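Local atomic coordinates of SusD superfamily protein (PDB entry 3NQP), a protein that probably binds glycans at the outer membrane of Bacteroides fragilis, as a SusD-family lipoprotein that would help pass them to a partner transporter. Residues Leu95-Ile99 with Val120-Arg124; Ser177-Asn183 with Trp198-Glu204; Asp328-Arg333 with Arg412-Ala417; His357-Asn361 with Glu445-Glu449. One frame throughout, in Å; residues are numbered along the deposited sequence.

Interaction 1 (Leu95-Ile99 with Val120-Arg124); sequences LNLFI and VYGLR
Ile-99 and Val-120 meet flank to flank, Ile-99 CG1 lying 3.7 Å from Val-120 CG1, and this pair marks the tight part of an almost wholly buried contact. The remaining methyl of Val-120, CG2, rests obliquely against the Phe-98 ring, while CG1 also reaches back to Leu-95. Leu-95 drives deeper: with CG turned away from its own carbonyl carbon (chi1 -57°), it puts CD1 3.5 Å from Arg-124 CA, directly on the partner backbone. A buried polar bond belongs to this close part as well. Arg-124 NH1 donates to Asn-96 OD1 over 2.9 Å, fairly straight at 164°; the oxygen lies in the guanidinium plane, but the donor sits above the amide carbonyl plane. Asp-173 on helix 163-181 takes Arg-124 NE in a salt bridge and so fixes the group from another quarter. Ile-99 CD1 is shared by two flat groups, covering one face of the Arg-124 guanidinium near its rim and standing over the centre of the Tyr-121 ring, 3.7 Å from the centroid in a CH-pi contact. The more open side is at Tyr-121 alone: its ring packs closely on Ile-99, yet the residue is partly exposed beside Asp-173 and Lys-176. The short segments run antiparallel, their axes 9.9 Å apart at 154°, as in the paired-helix packing of the TPR-like scaffold of SusD proteins.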
loop_
_atom_site.group_PDB
_atom_site.type_symbol
_atom_site.label_atom_id
_atom_site.label_comp_id
_atom_site.label_asym_id
_atom_site.label_seq_id
_atom_site.Cartn_x
_atom_site.Cartn_y
_atom_site.Cartn_z
ATOM N N LEU A 95 -17.208 13.501 -0.274
ATOM C CA LEU A 95 -17.930 12.294 -0.642
ATOM C C LEU A 95 -19.364 12.363 -0.112
ATOM O O LEU A 95 -20.308 12.084 -0.846
ATOM C CB LEU A 95 -17.240 11.054 -0.086
ATOM C CG LEU A 95 -15.767 10.821 -0.468
ATOM C CD1 LEU A 95 -15.346 9.506 0.114
ATOM C CD2 LEU A 95 -15.563 10.901 -1.966
ATOM N N ASN A 96 -19.523 12.751 1.153
ATOM C CA ASN A 96 -20.867 12.865 1.742
ATOM C C ASN A 96 -21.712 13.835 0.928
ATOM O O ASN A 96 -22.858 13.558 0.609
ATOM C CB ASN A 96 -20.761 13.299 3.209
ATOM C CG ASN A 96 -19.941 12.329 4.058
ATOM O OD1 ASN A 96 -19.748 11.192 3.675
ATOM N ND2 ASN A 96 -19.475 12.783 5.227
ATOM N N LEU A 97 -21.119 14.967 0.565
ATOM C CA LEU A 97 -21.835 15.976 -0.194
ATOM C C LEU A 97 -22.245 15.421 -1.558
ATOM O O LEU A 97 -23.347 15.633 -2.009
ATOM C CB LEU A 97 -20.944 17.218 -0.374
ATOM C CG LEU A 97 -21.584 18.463 -1.002
ATOM C CD1 LEU A 97 -22.807 18.881 -0.185
ATOM C CD2 LEU A 97 -20.575 19.615 -1.088
ATOM N N PHE A 98 -21.343 14.718 -2.233
ATOM C CA PHE A 98 -21.709 14.131 -3.512
ATOM C C PHE A 98 -22.901 13.185 -3.368
ATOM O O PHE A 98 -23.820 13.198 -4.199
ATOM C CB PHE A 98 -20.549 13.408 -4.142
ATOM C CG PHE A 98 -20.822 12.932 -5.552
ATOM C CD1 PHE A 98 -20.483 13.717 -6.653
ATOM C CD2 PHE A 98 -21.375 11.687 -5.784
ATOM C CE1 PHE A 98 -20.706 13.253 -7.954
ATOM C CE2 PHE A 98 -21.620 11.240 -7.089
ATOM C CZ PHE A 98 -21.301 12.052 -8.170
ATOM N N ILE A 99 -22.880 12.356 -2.330
ATOM C CA ILE A 99 -23.927 11.367 -2.144
ATOM C C ILE A 99 -25.266 12.064 -1.893
ATOM O O ILE A 99 -26.262 11.758 -2.555
ATOM C CB ILE A 99 -23.614 10.395 -0.996
ATOM C CG1 ILE A 99 -22.453 9.467 -1.394
ATOM C CG2 ILE A 99 -24.829 9.606 -0.633
ATOM C CD1 ILE A 99 -21.962 8.557 -0.218
ATOM N N VAL A 120 -18.305 6.402 -5.174
ATOM C CA VAL A 120 -18.175 7.296 -4.046
ATOM C C VAL A 120 -18.405 6.538 -2.730
ATOM O O VAL A 120 -17.714 6.783 -1.770
ATOM C CB VAL A 120 -19.065 8.548 -4.194
ATOM C CG1 VAL A 120 -19.114 9.318 -2.914
ATOM C CG2 VAL A 120 -18.522 9.425 -5.372
ATOM N N TYR A 121 -19.326 5.577 -2.701
ATOM C CA TYR A 121 -19.453 4.707 -1.516
ATOM C C TYR A 121 -18.246 3.816 -1.324
ATOM O O TYR A 121 -17.809 3.601 -0.195
ATOM C CB TYR A 121 -20.695 3.854 -1.603
ATOM C CG TYR A 121 -21.980 4.556 -1.226
ATOM C CD1 TYR A 121 -22.385 4.625 0.118
ATOM C CD2 TYR A 121 -22.829 5.093 -2.184
ATOM C CE1 TYR A 121 -23.577 5.212 0.489
ATOM C CE2 TYR A 121 -24.034 5.719 -1.801
ATOM C CZ TYR A 121 -24.398 5.746 -0.464
ATOM O OH TYR A 121 -25.573 6.313 -0.065
ATOM N N GLY A 122 -17.676 3.317 -2.424
ATOM C CA GLY A 122 -16.435 2.574 -2.352
ATOM C C GLY A 122 -15.297 3.374 -1.735
ATOM O O GLY A 122 -14.504 2.857 -0.937
ATOM N N LEU A 123 -15.161 4.617 -2.162
ATOM C CA LEU A 123 -14.093 5.477 -1.697
ATOM C C LEU A 123 -14.308 5.917 -0.270
ATOM O O LEU A 123 -13.332 6.122 0.472
ATOM C CB LEU A 123 -13.958 6.698 -2.610
ATOM C CG LEU A 123 -13.349 6.430 -3.985
ATOM C CD1 LEU A 123 -13.356 7.744 -4.839
ATOM C CD2 LEU A 123 -11.937 5.835 -3.935
ATOM N N ARG A 124 -15.562 6.016 0.163
ATOM C CA ARG A 124 -15.790 6.378 1.556
ATOM C C ARG A 124 -15.371 5.201 2.462
ATOM O O ARG A 124 -14.748 5.424 3.508
ATOM C CB ARG A 124 -17.218 6.780 1.855
ATOM C CG ARG A 124 -17.357 7.413 3.226
ATOM C CD ARG A 124 -18.707 8.146 3.328
ATOM N NE ARG A 124 -19.824 7.200 3.340
ATOM C CZ ARG A 124 -21.104 7.557 3.437
ATOM N NH1 ARG A 124 -21.440 8.843 3.500
ATOM N NH2 ARG A 124 -22.047 6.635 3.494
#

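Interaction 2 (Ser177-Asn183 with Trp198-Glu204); sequences SMEYFGN and WSKAATE
Trp-198, just ahead of helix 200-216, meets Phe-181 edge to edge, its CD1 4.1 Å from Phe-181 CZ. The indole NE1 points onward to Thr-203 OG1 in a hydrogen bond that stays close to the ring plane. Ser-199 follows as N-cap, its OG accepting from Ala-202 N, and its carbonyl carbon approaches Phe-181 CZ to 3.4 Å, so the start of the helix is pressed onto the aromatic ring. Lys-200 carries the contact further. Its backbone N lies over the centre of the Phe-181 ring and its CB makes a CH-pi contact with the same ring. CG lies anti to the backbone N (chi1 -173°) and the chain runs extended from there, which carries NZ past the end of helix 163-181 to Gly-182 O at 2.8 Å, in the carbonyl plane; Asn-185 is a second acceptor for this ammonium group. Gly-182, with positive phi, is where the chain leaves that helix. At Thr-203 the two branches divide the work: OG1 donates to Ser-177 OG over 2.7 Å while accepting from the indole, and CG2 touches SE of selenomethionine Met-178 at 3.5 Å. Ser-177 OG is further bonded to Gly-118 O, extending the polar chain to helix 110-135. Glu-204 comes last, offering its CG to the Met-178 methyl CE, while its carboxylate is taken by His-235, Ser-238 and Tyr-243. Two consecutive antiparallel helices joined by a loop, with segment axes at 156°, form a helical hairpin consistent with the TPR-like part of the SusD fold.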
loop_
_atom_site.group_PDB
_atom_site.type_symbol
_atom_site.label_atom_id
_atom_site.label_comp_id
_atom_site.label_asym_id
_atom_site.label_seq_id
_atom_site.Cartn_x
_atom_site.Cartn_y
_atom_site.Cartn_z
ATOM N N SER A 177 -21.849 0.190 -2.335
ATOM C CA SER A 177 -20.988 0.285 -3.536
ATOM C C SER A 177 -21.328 -0.847 -4.495
ATOM O O SER A 177 -21.582 -0.578 -5.656
ATOM C CB SER A 177 -19.486 0.335 -3.210
ATOM O OG SER A 177 -18.643 0.415 -4.411
HETATM N N MSE A 178 -21.360 -2.083 -4.023
HETATM C CA MSE A 178 -21.680 -3.226 -4.912
HETATM C C MSE A 178 -23.133 -3.097 -5.426
HETATM O O MSE A 178 -23.456 -3.454 -6.574
HETATM C CB MSE A 178 -21.470 -4.573 -4.212
HETATM C CG MSE A 178 -20.116 -4.835 -3.651
HETATM SE SE MSE A 178 -18.883 -4.998 -5.196
HETATM C CE MSE A 178 -19.673 -6.568 -5.960
ATOM N N GLU A 179 -24.035 -2.602 -4.578
ATOM C CA GLU A 179 -25.412 -2.536 -4.999
ATOM C C GLU A 179 -25.561 -1.578 -6.162
ATOM O O GLU A 179 -26.251 -1.862 -7.131
ATOM C CB GLU A 179 -26.298 -2.115 -3.823
ATOM C CG GLU A 179 -27.766 -2.124 -4.084
ATOM C CD GLU A 179 -28.535 -1.603 -2.860
ATOM O OE1 GLU A 179 -28.092 -1.871 -1.713
ATOM O OE2 GLU A 179 -29.539 -0.893 -3.053
ATOM N N TYR A 180 -24.880 -0.446 -6.085
ATOM C CA TYR A 180 -24.932 0.529 -7.162
ATOM C C TYR A 180 -24.203 0.062 -8.424
ATOM O O TYR A 180 -24.702 0.264 -9.508
ATOM C CB TYR A 180 -24.388 1.899 -6.702
ATOM C CG TYR A 180 -25.365 2.739 -5.945
ATOM C CD1 TYR A 180 -26.473 3.291 -6.570
ATOM C CD2 TYR A 180 -25.163 3.016 -4.599
ATOM C CE1 TYR A 180 -27.364 4.077 -5.897
ATOM C CE2 TYR A 180 -26.056 3.813 -3.906
ATOM C CZ TYR A 180 -27.152 4.340 -4.543
ATOM O OH TYR A 180 -28.022 5.127 -3.813
ATOM N N PHE A 181 -23.028 -0.534 -8.292
ATOM C CA PHE A 181 -22.287 -1.008 -9.469
ATOM C C PHE A 181 -23.075 -2.113 -10.232
ATOM O O PHE A 181 -22.961 -2.251 -11.462
ATOM C CB PHE A 181 -20.924 -1.551 -9.045
ATOM C CG PHE A 181 -19.829 -0.491 -8.863
ATOM C CD1 PHE A 181 -19.561 0.430 -9.847
ATOM C CD2 PHE A 181 -18.998 -0.514 -7.751
ATOM C CE1 PHE A 181 -18.530 1.347 -9.699
ATOM C CE2 PHE A 181 -18.009 0.413 -7.585
ATOM C CZ PHE A 181 -17.782 1.363 -8.574
ATOM N N GLY A 182 -23.841 -2.917 -9.489
ATOM C CA GLY A 182 -24.639 -4.014 -10.043
ATOM C C GLY A 182 -23.792 -4.926 -10.889
ATOM O O GLY A 182 -22.795 -5.468 -10.409
ATOM N N ASN A 183 -24.199 -5.074 -12.152
ATOM C CA ASN A 183 -23.481 -5.889 -13.154
ATOM C C ASN A 183 -22.491 -5.100 -14.022
ATOM O O ASN A 183 -21.949 -5.638 -14.951
ATOM C CB ASN A 183 -24.484 -6.606 -14.068
ATOM C CG ASN A 183 -25.163 -7.797 -13.392
ATOM O OD1 ASN A 183 -24.501 -8.696 -12.841
ATOM N ND2 ASN A 183 -26.487 -7.845 -13.486
ATOM N N TRP A 198 -12.276 4.592 -9.752
ATOM C CA TRP A 198 -12.683 3.468 -8.927
ATOM C C TRP A 198 -13.736 2.655 -9.659
ATOM O O TRP A 198 -14.488 3.201 -10.471
ATOM C CB TRP A 198 -13.204 3.986 -7.585
ATOM C CG TRP A 198 -13.345 2.917 -6.518
ATOM C CD1 TRP A 198 -14.446 2.180 -6.262
ATOM C CD2 TRP A 198 -12.338 2.459 -5.625
ATOM N NE1 TRP A 198 -14.212 1.317 -5.234
ATOM C CE2 TRP A 198 -12.925 1.476 -4.813
ATOM C CE3 TRP A 198 -11.000 2.814 -5.399
ATOM C CZ2 TRP A 198 -12.240 0.846 -3.780
ATOM C CZ3 TRP A 198 -10.323 2.164 -4.385
ATOM C CH2 TRP A 198 -10.931 1.187 -3.608
ATOM N N SER A 199 -13.745 1.343 -9.432
ATOM C CA SER A 199 -14.533 0.409 -10.237
ATOM C C SER A 199 -15.102 -0.655 -9.326
ATOM O O SER A 199 -14.713 -0.752 -8.160
ATOM C CB SER A 199 -13.640 -0.269 -11.288
ATOM O OG SER A 199 -12.598 -1.061 -10.642
ATOM N N LYS A 200 -15.970 -1.487 -9.881
ATOM C CA LYS A 200 -16.529 -2.645 -9.161
ATOM C C LYS A 200 -15.443 -3.611 -8.689
ATOM O O LYS A 200 -15.431 -4.069 -7.528
ATOM C CB LYS A 200 -17.563 -3.343 -10.023
ATOM C CG LYS A 200 -18.336 -4.453 -9.325
ATOM C CD LYS A 200 -19.148 -5.206 -10.334
ATOM C CE LYS A 200 -19.615 -6.484 -9.779
ATOM N NZ LYS A 200 -20.567 -7.152 -10.623
ATOM N N ALA A 201 -14.504 -3.916 -9.562
ATOM C CA ALA A 201 -13.370 -4.736 -9.161
ATOM C C ALA A 201 -12.622 -4.164 -7.950
ATOM O O ALA A 201 -12.174 -4.876 -7.091
ATOM C CB ALA A 201 -12.441 -4.900 -10.306
ATOM N N ALA A 202 -12.439 -2.864 -7.933
ATOM C CA ALA A 202 -11.729 -2.213 -6.867
ATOM C C ALA A 202 -12.478 -2.375 -5.553
ATOM O O ALA A 202 -11.847 -2.645 -4.497
ATOM C CB ALA A 202 -11.505 -0.720 -7.201
ATOM N N THR A 203 -13.808 -2.220 -5.604
ATOM C CA THR A 203 -14.632 -2.473 -4.430
ATOM C C THR A 203 -14.506 -3.931 -3.964
ATOM O O THR A 203 -14.425 -4.214 -2.739
ATOM C CB THR A 203 -16.099 -2.102 -4.642
ATOM O OG1 THR A 203 -16.205 -0.677 -4.698
ATOM C CG2 THR A 203 -17.009 -2.643 -3.452
ATOM N N GLU A 204 -14.481 -4.860 -4.904
ATOM C CA GLU A 204 -14.317 -6.278 -4.542
ATOM C C GLU A 204 -12.928 -6.541 -3.892
ATOM O O GLU A 204 -12.836 -7.314 -2.951
ATOM C CB GLU A 204 -14.539 -7.192 -5.736
ATOM C CG GLU A 204 -15.981 -7.231 -6.192
ATOM C CD GLU A 204 -16.396 -8.556 -6.746
ATOM O OE1 GLU A 204 -16.855 -9.389 -5.939
ATOM O OE2 GLU A 204 -16.224 -8.774 -7.952
#

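Interaction 3 (Asp328-Arg333 with Arg412-Ala417); sequences DDADTR and RAYGNA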
loop_
_atom_site.group_PDB
_atom_site.type_symbol
_atom_site.label_atom_id
_atom_site.label_comp_id
_atom_site.label_asym_id
_atom_site.label_seq_id
_atom_site.Cartn_x
_atom_site.Cartn_y
_atom_site.Cartn_z
ATOM N N ASP A 328 17.316 -13.331 -4.353
ATOM C CA ASP A 328 18.260 -14.055 -5.224
ATOM C C ASP A 328 18.571 -13.235 -6.456
ATOM O O ASP A 328 17.731 -12.456 -6.919
ATOM C CB ASP A 328 17.647 -15.378 -5.701
ATOM C CG ASP A 328 17.382 -16.322 -4.576
ATOM O OD1 ASP A 328 18.266 -16.435 -3.710
ATOM O OD2 ASP A 328 16.306 -16.936 -4.544
ATOM N N ASP A 329 19.780 -13.377 -6.990
ATOM C CA ASP A 329 20.143 -12.633 -8.187
ATOM C C ASP A 329 19.279 -13.028 -9.380
ATOM O O ASP A 329 19.107 -12.227 -10.280
ATOM C CB ASP A 329 21.623 -12.802 -8.552
ATOM C CG ASP A 329 22.565 -12.056 -7.606
ATOM O OD1 ASP A 329 22.204 -11.017 -7.000
ATOM O OD2 ASP A 329 23.712 -12.516 -7.514
ATOM N N ALA A 330 18.723 -14.241 -9.375
ATOM C CA ALA A 330 17.916 -14.734 -10.499
ATOM C C ALA A 330 16.489 -14.211 -10.437
ATOM O O ALA A 330 15.717 -14.463 -11.332
ATOM C CB ALA A 330 17.881 -16.277 -10.528
ATOM N N ASP A 331 16.148 -13.519 -9.360
ATOM C CA ASP A 331 14.822 -12.904 -9.163
ATOM C C ASP A 331 14.875 -11.532 -9.865
ATOM O O ASP A 331 15.572 -10.629 -9.420
ATOM C CB ASP A 331 14.572 -12.767 -7.661
ATOM C CG ASP A 331 13.208 -12.248 -7.288
ATOM O OD1 ASP A 331 12.569 -11.529 -8.085
ATOM O OD2 ASP A 331 12.783 -12.546 -6.141
ATOM N N THR A 332 14.103 -11.383 -10.943
ATOM C CA THR A 332 14.075 -10.142 -11.745
ATOM C C THR A 332 13.566 -8.950 -10.926
ATOM O O THR A 332 13.856 -7.825 -11.269
ATOM C CB THR A 332 13.173 -10.283 -12.985
ATOM O OG1 THR A 332 11.813 -10.523 -12.572
ATOM C CG2 THR A 332 13.638 -11.479 -13.865
ATOM N N ARG A 333 12.851 -9.179 -9.826
ATOM C CA ARG A 333 12.388 -8.051 -8.992
ATOM C C ARG A 333 13.563 -7.309 -8.357
ATOM O O ARG A 333 13.434 -6.138 -7.984
ATOM C CB ARG A 333 11.437 -8.520 -7.904
ATOM C CG ARG A 333 10.168 -9.185 -8.434
ATOM C CD ARG A 333 9.315 -9.724 -7.326
ATOM N NE ARG A 333 9.922 -10.902 -6.727
ATOM C CZ ARG A 333 9.275 -11.833 -6.042
ATOM N NH1 ARG A 333 7.968 -11.728 -5.791
ATOM N NH2 ARG A 333 9.939 -12.866 -5.577
ATOM N N ARG A 412 6.683 -16.020 -11.950
ATOM C CA ARG A 412 6.781 -14.772 -12.713
ATOM C C ARG A 412 8.066 -14.010 -12.388
ATOM O O ARG A 412 8.719 -13.513 -13.281
ATOM C CB ARG A 412 5.555 -13.884 -12.484
ATOM C CG ARG A 412 5.417 -12.749 -13.505
ATOM C CD ARG A 412 6.198 -11.487 -13.085
ATOM N NE ARG A 412 5.558 -10.800 -11.959
ATOM C CZ ARG A 412 4.521 -9.962 -12.067
ATOM N NH1 ARG A 412 4.004 -9.680 -13.253
ATOM N NH2 ARG A 412 3.995 -9.384 -10.979
ATOM N N ALA A 413 8.408 -13.917 -11.102
ATOM C CA ALA A 413 9.589 -13.187 -10.639
ATOM C C ALA A 413 10.878 -13.693 -11.272
ATOM O O ALA A 413 11.731 -12.887 -11.689
ATOM C CB ALA A 413 9.701 -13.262 -9.102
ATOM N N TYR A 414 11.036 -15.022 -11.317
ATOM C CA TYR A 414 12.308 -15.593 -11.763
ATOM C C TYR A 414 12.463 -15.639 -13.288
ATOM O O TYR A 414 13.577 -15.799 -13.777
ATOM C CB TYR A 414 12.547 -16.964 -11.136
ATOM C CG TYR A 414 12.935 -16.869 -9.671
ATOM C CD1 TYR A 414 11.969 -16.780 -8.679
ATOM C CD2 TYR A 414 14.262 -16.840 -9.294
ATOM C CE1 TYR A 414 12.309 -16.693 -7.343
ATOM C CE2 TYR A 414 14.615 -16.733 -7.962
ATOM C CZ TYR A 414 13.632 -16.662 -6.985
ATOM O OH TYR A 414 14.024 -16.534 -5.665
ATOM N N GLY A 415 11.362 -15.508 -14.015
ATOM C CA GLY A 415 11.386 -15.320 -15.471
ATOM C C GLY A 415 11.965 -16.537 -16.137
ATOM O O GLY A 415 11.608 -17.649 -15.778
ATOM N N ASN A 416 12.925 -16.327 -17.043
ATOM C CA ASN A 416 13.573 -17.421 -17.749
ATOM C C ASN A 416 14.507 -18.202 -16.836
ATOM O O ASN A 416 14.971 -19.268 -17.226
ATOM C CB ASN A 416 14.423 -16.900 -18.944
ATOM C CG ASN A 416 13.589 -16.272 -20.021
ATOM O OD1 ASN A 416 12.444 -16.659 -20.245
ATOM N ND2 ASN A 416 14.162 -15.291 -20.708
ATOM N N ALA A 417 14.836 -17.654 -15.663
ATOM C CA ALA A 417 15.660 -18.378 -14.694
ATOM C C ALA A 417 14.835 -19.293 -13.748
ATOM O O ALA A 417 15.391 -19.957 -12.875
ATOM C CB ALA A 417 16.537 -17.380 -13.889
HETATM O O HOH W 1 14.321 -13.910 -4.623
#
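This is a mainly polar, partly buried contact between a turn and a helix end: the loop ahead of helix 333-337 docks on the C-terminal end of helix 399-414. Asp-328 to Asp-331 form a type I beta turn, and Tyr-414 lies against it. One face of the phenol ring receives Asp-331 CB in a CH-pi contact, while Ala-330 CB sits at the ring edge and also touches Ala-417 CB. The hydroxyl donates to Asp-328 OD2 over 2.6 Å, using the anti lone pair of that oxygen. A water donates to Tyr-414 OH and to Asp-331 OD2, and accepts from Asp-328 N, so it ties both ends of the turn to the phenol. Beside the ring, Ala-413 O takes two donors from one residue, Thr-332 N at 2.9 Å and Thr-332 OG1 at a very short 2.5 Å. The Thr-332 hydroxyl reaches it because chi1 is 63°, which sets OG1 between its backbone N and carbonyl carbon. Ala-413 CB, in turn, lies over one face of the Arg-333 guanidinium, 3.4 Å from NE. That group is held side-on by Asp-331, with Arg-333 NE 3.0 Å from Asp-331 OD1 and Arg-333 NH2 2.9 Å from Asp-331 OD2; Glu-441 shares NH2, and Glu-445 takes NH1. The carboxylates of Asp-331, Glu-441 and Glu-445 thus balance the charge of Arg-333 and fix the guanidinium plane that Ala-413 covers.

Interaction 4 (His357-Asn361 with Glu445-Glu449); sequences HVRKN and EFIQE
A type II beta turn, Phe-446 to Glu-449, forms the receiving side of this buried contact, placed between helices 431-445 and 452-458 in the SusD-family region; Lys-360, shortly after strand 351-358, reaches into it. The lysine chain is extended throughout, with CG opposite the backbone N (chi1 -169°), and this carries the ammonium group to the turn and the helix end before it, where three acceptors hold it. Lys-360 NZ meets Ile-447 O at 2.8 Å, in the carbonyl plane and on a lone pair. It also bonds Glu-445 O at 3.0 Å, this time from above the carbonyl plane. The third is a salt bridge to Glu-449 OE1, the two side chains crossing at about a right angle and the carboxylate oxygen being met on its anti side. Glu-449 OE1 is further paired with Arg-381 NH2, so a second cation helps to position the carboxylate. Three oxygen partners around one buried ammonium would probably favour its charged form. Within the turn, Gln-448 adopts positive phi and extends its side chain toward the strand end. It slides past Val-358 in the opposite direction, Val-358 CG1 lying 3.6 Å from Gln-448 NE2. Its amide is linked to the other segment through water. One water accepts from NE2 and donates to Val-358 O; another accepts from Asn-361 ND2, a nitrogen that is also bonded to Asp-376 O. That water, in turn, donates to Gln-448 OE1 over 2.8 Å.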
loop_
_atom_site.group_PDB
_atom_site.type_symbol
_atom_site.label_atom_id
_atom_site.label_comp_id
_atom_site.label_asym_id
_atom_site.label_seq_id
_atom_site.Cartn_x
_atom_site.Cartn_y
_atom_site.Cartn_z
ATOM N N HIS A 357 18.884 2.008 -3.831
ATOM C CA HIS A 357 18.183 3.145 -4.388
ATOM C C HIS A 357 17.045 2.628 -5.296
ATOM O O HIS A 357 17.242 1.717 -6.096
ATOM C CB HIS A 357 19.200 4.001 -5.180
ATOM C CG HIS A 357 20.497 4.215 -4.462
ATOM N ND1 HIS A 357 20.719 5.299 -3.642
ATOM C CD2 HIS A 357 21.649 3.488 -4.445
ATOM C CE1 HIS A 357 21.940 5.216 -3.127
ATOM N NE2 HIS A 357 22.534 4.141 -3.621
ATOM N N VAL A 358 15.827 3.138 -5.100
ATOM C CA VAL A 358 14.666 2.481 -5.663
ATOM C C VAL A 358 14.337 3.057 -7.023
ATOM O O VAL A 358 14.018 4.263 -7.152
ATOM C CB VAL A 358 13.420 2.580 -4.699
ATOM C CG1 VAL A 358 12.194 1.923 -5.351
ATOM C CG2 VAL A 358 13.754 1.892 -3.339
ATOM N N ARG A 359 14.408 2.189 -8.043
ATOM C CA ARG A 359 14.074 2.554 -9.404
ATOM C C ARG A 359 12.821 1.823 -9.930
ATOM O O ARG A 359 12.579 1.787 -11.141
ATOM C CB ARG A 359 15.272 2.261 -10.313
ATOM C CG ARG A 359 15.705 0.820 -10.302
ATOM C CD ARG A 359 16.653 0.540 -11.482
ATOM N NE ARG A 359 17.507 -0.594 -11.175
ATOM C CZ ARG A 359 18.686 -0.801 -11.756
ATOM N NH1 ARG A 359 19.091 0.059 -12.675
ATOM N NH2 ARG A 359 19.449 -1.847 -11.412
ATOM N N LYS A 360 12.023 1.280 -9.008
ATOM C CA LYS A 360 10.847 0.474 -9.328
ATOM C C LYS A 360 9.823 1.209 -10.157
ATOM O O LYS A 360 9.220 0.608 -11.047
ATOM C CB LYS A 360 10.161 0.018 -8.033
ATOM C CG LYS A 360 9.065 -1.058 -8.240
ATOM C CD LYS A 360 8.617 -1.665 -6.906
ATOM C CE LYS A 360 7.419 -2.594 -7.087
ATOM N NZ LYS A 360 7.153 -3.375 -5.860
ATOM N N ASN A 361 9.609 2.487 -9.850
ATOM C CA ASN A 361 8.434 3.230 -10.351
ATOM C C ASN A 361 8.743 4.743 -10.411
ATOM O O ASN A 361 8.062 5.559 -9.825
ATOM C CB ASN A 361 7.222 2.898 -9.459
ATOM C CG ASN A 361 5.915 3.460 -9.969
ATOM O OD1 ASN A 361 5.679 3.532 -11.187
ATOM N ND2 ASN A 361 5.021 3.808 -9.030
ATOM N N GLU A 445 7.513 -8.681 -3.366
ATOM C CA GLU A 445 6.644 -8.322 -4.493
ATOM C C GLU A 445 6.220 -6.844 -4.422
ATOM O O GLU A 445 6.078 -6.172 -5.457
ATOM C CB GLU A 445 5.408 -9.229 -4.522
ATOM C CG GLU A 445 4.446 -9.092 -5.690
ATOM C CD GLU A 445 5.075 -9.466 -7.041
ATOM O OE1 GLU A 445 6.080 -10.189 -7.068
ATOM O OE2 GLU A 445 4.553 -9.028 -8.060
ATOM N N PHE A 446 6.019 -6.358 -3.206
ATOM C CA PHE A 446 5.333 -5.088 -2.967
ATOM C C PHE A 446 6.165 -3.984 -2.269
ATOM O O PHE A 446 5.646 -3.135 -1.551
ATOM C CB PHE A 446 4.084 -5.359 -2.163
ATOM C CG PHE A 446 3.109 -6.202 -2.846
ATOM C CD1 PHE A 446 2.491 -5.768 -4.016
ATOM C CD2 PHE A 446 2.774 -7.463 -2.349
ATOM C CE1 PHE A 446 1.592 -6.579 -4.671
ATOM C CE2 PHE A 446 1.856 -8.254 -3.006
ATOM C CZ PHE A 446 1.275 -7.807 -4.173
ATOM N N ILE A 447 7.452 -3.989 -2.523
ATOM C CA ILE A 447 8.319 -2.876 -2.129
ATOM C C ILE A 447 7.744 -1.577 -2.694
ATOM O O ILE A 447 7.493 -1.463 -3.889
ATOM C CB ILE A 447 9.782 -3.110 -2.582
ATOM C CG1 ILE A 447 10.411 -4.232 -1.721
ATOM C CG2 ILE A 447 10.626 -1.808 -2.426
ATOM C CD1 ILE A 447 11.792 -4.648 -2.112
ATOM N N GLN A 448 7.492 -0.625 -1.792
ATOM C CA GLN A 448 7.033 0.693 -2.133
ATOM C C GLN A 448 5.562 0.692 -2.580
ATOM O O GLN A 448 5.146 1.606 -3.249
ATOM C CB GLN A 448 7.922 1.337 -3.203
ATOM C CG GLN A 448 7.925 2.845 -3.151
ATOM C CD GLN A 448 8.733 3.451 -4.263
ATOM O OE1 GLN A 448 8.387 3.312 -5.436
ATOM N NE2 GLN A 448 9.801 4.176 -3.894
ATOM N N GLU A 449 4.825 -0.358 -2.192
ATOM C CA GLU A 449 3.408 -0.556 -2.541
ATOM C C GLU A 449 2.534 -0.757 -1.286
ATOM O O GLU A 449 1.375 -1.145 -1.382
ATOM C CB GLU A 449 3.272 -1.708 -3.531
ATOM C CG GLU A 449 3.651 -1.380 -4.953
ATOM C CD GLU A 449 3.412 -2.553 -5.852
ATOM O OE1 GLU A 449 4.339 -3.434 -5.918
ATOM O OE2 GLU A 449 2.295 -2.617 -6.458
HETATM O O HOH W 2 11.825 5.531 -6.027
HETATM O O HOH W 3 5.752 3.742 -6.334
HETATM O O HOH W 4 9.880 3.956 -7.431
#

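The four contacts fall into two pairs. Interactions 1 and 2, with centres 13 Å apart, share one body of helices: Leu-123 CD2 meets Trp-198 CE3 at 3.5 Å, and Tyr-121 CE2 approaches Tyr-180 CE2 equally closely. Interactions 3 and 4 are joined by charge, since the Glu-445 carboxylate gives OE1 to Arg-333 NH1 at 2.7 Å and OE2 to Arg-412 NH2 at 3.0 Å. Their segments alternate along the chain, whereas interactions 1 and 2 follow in series. Interactions 1 and 3 lie on opposite sides of the chain's centre, about 42 Å apart between centres; interactions 2 and 4 approach to about 13 Å between nearest atoms.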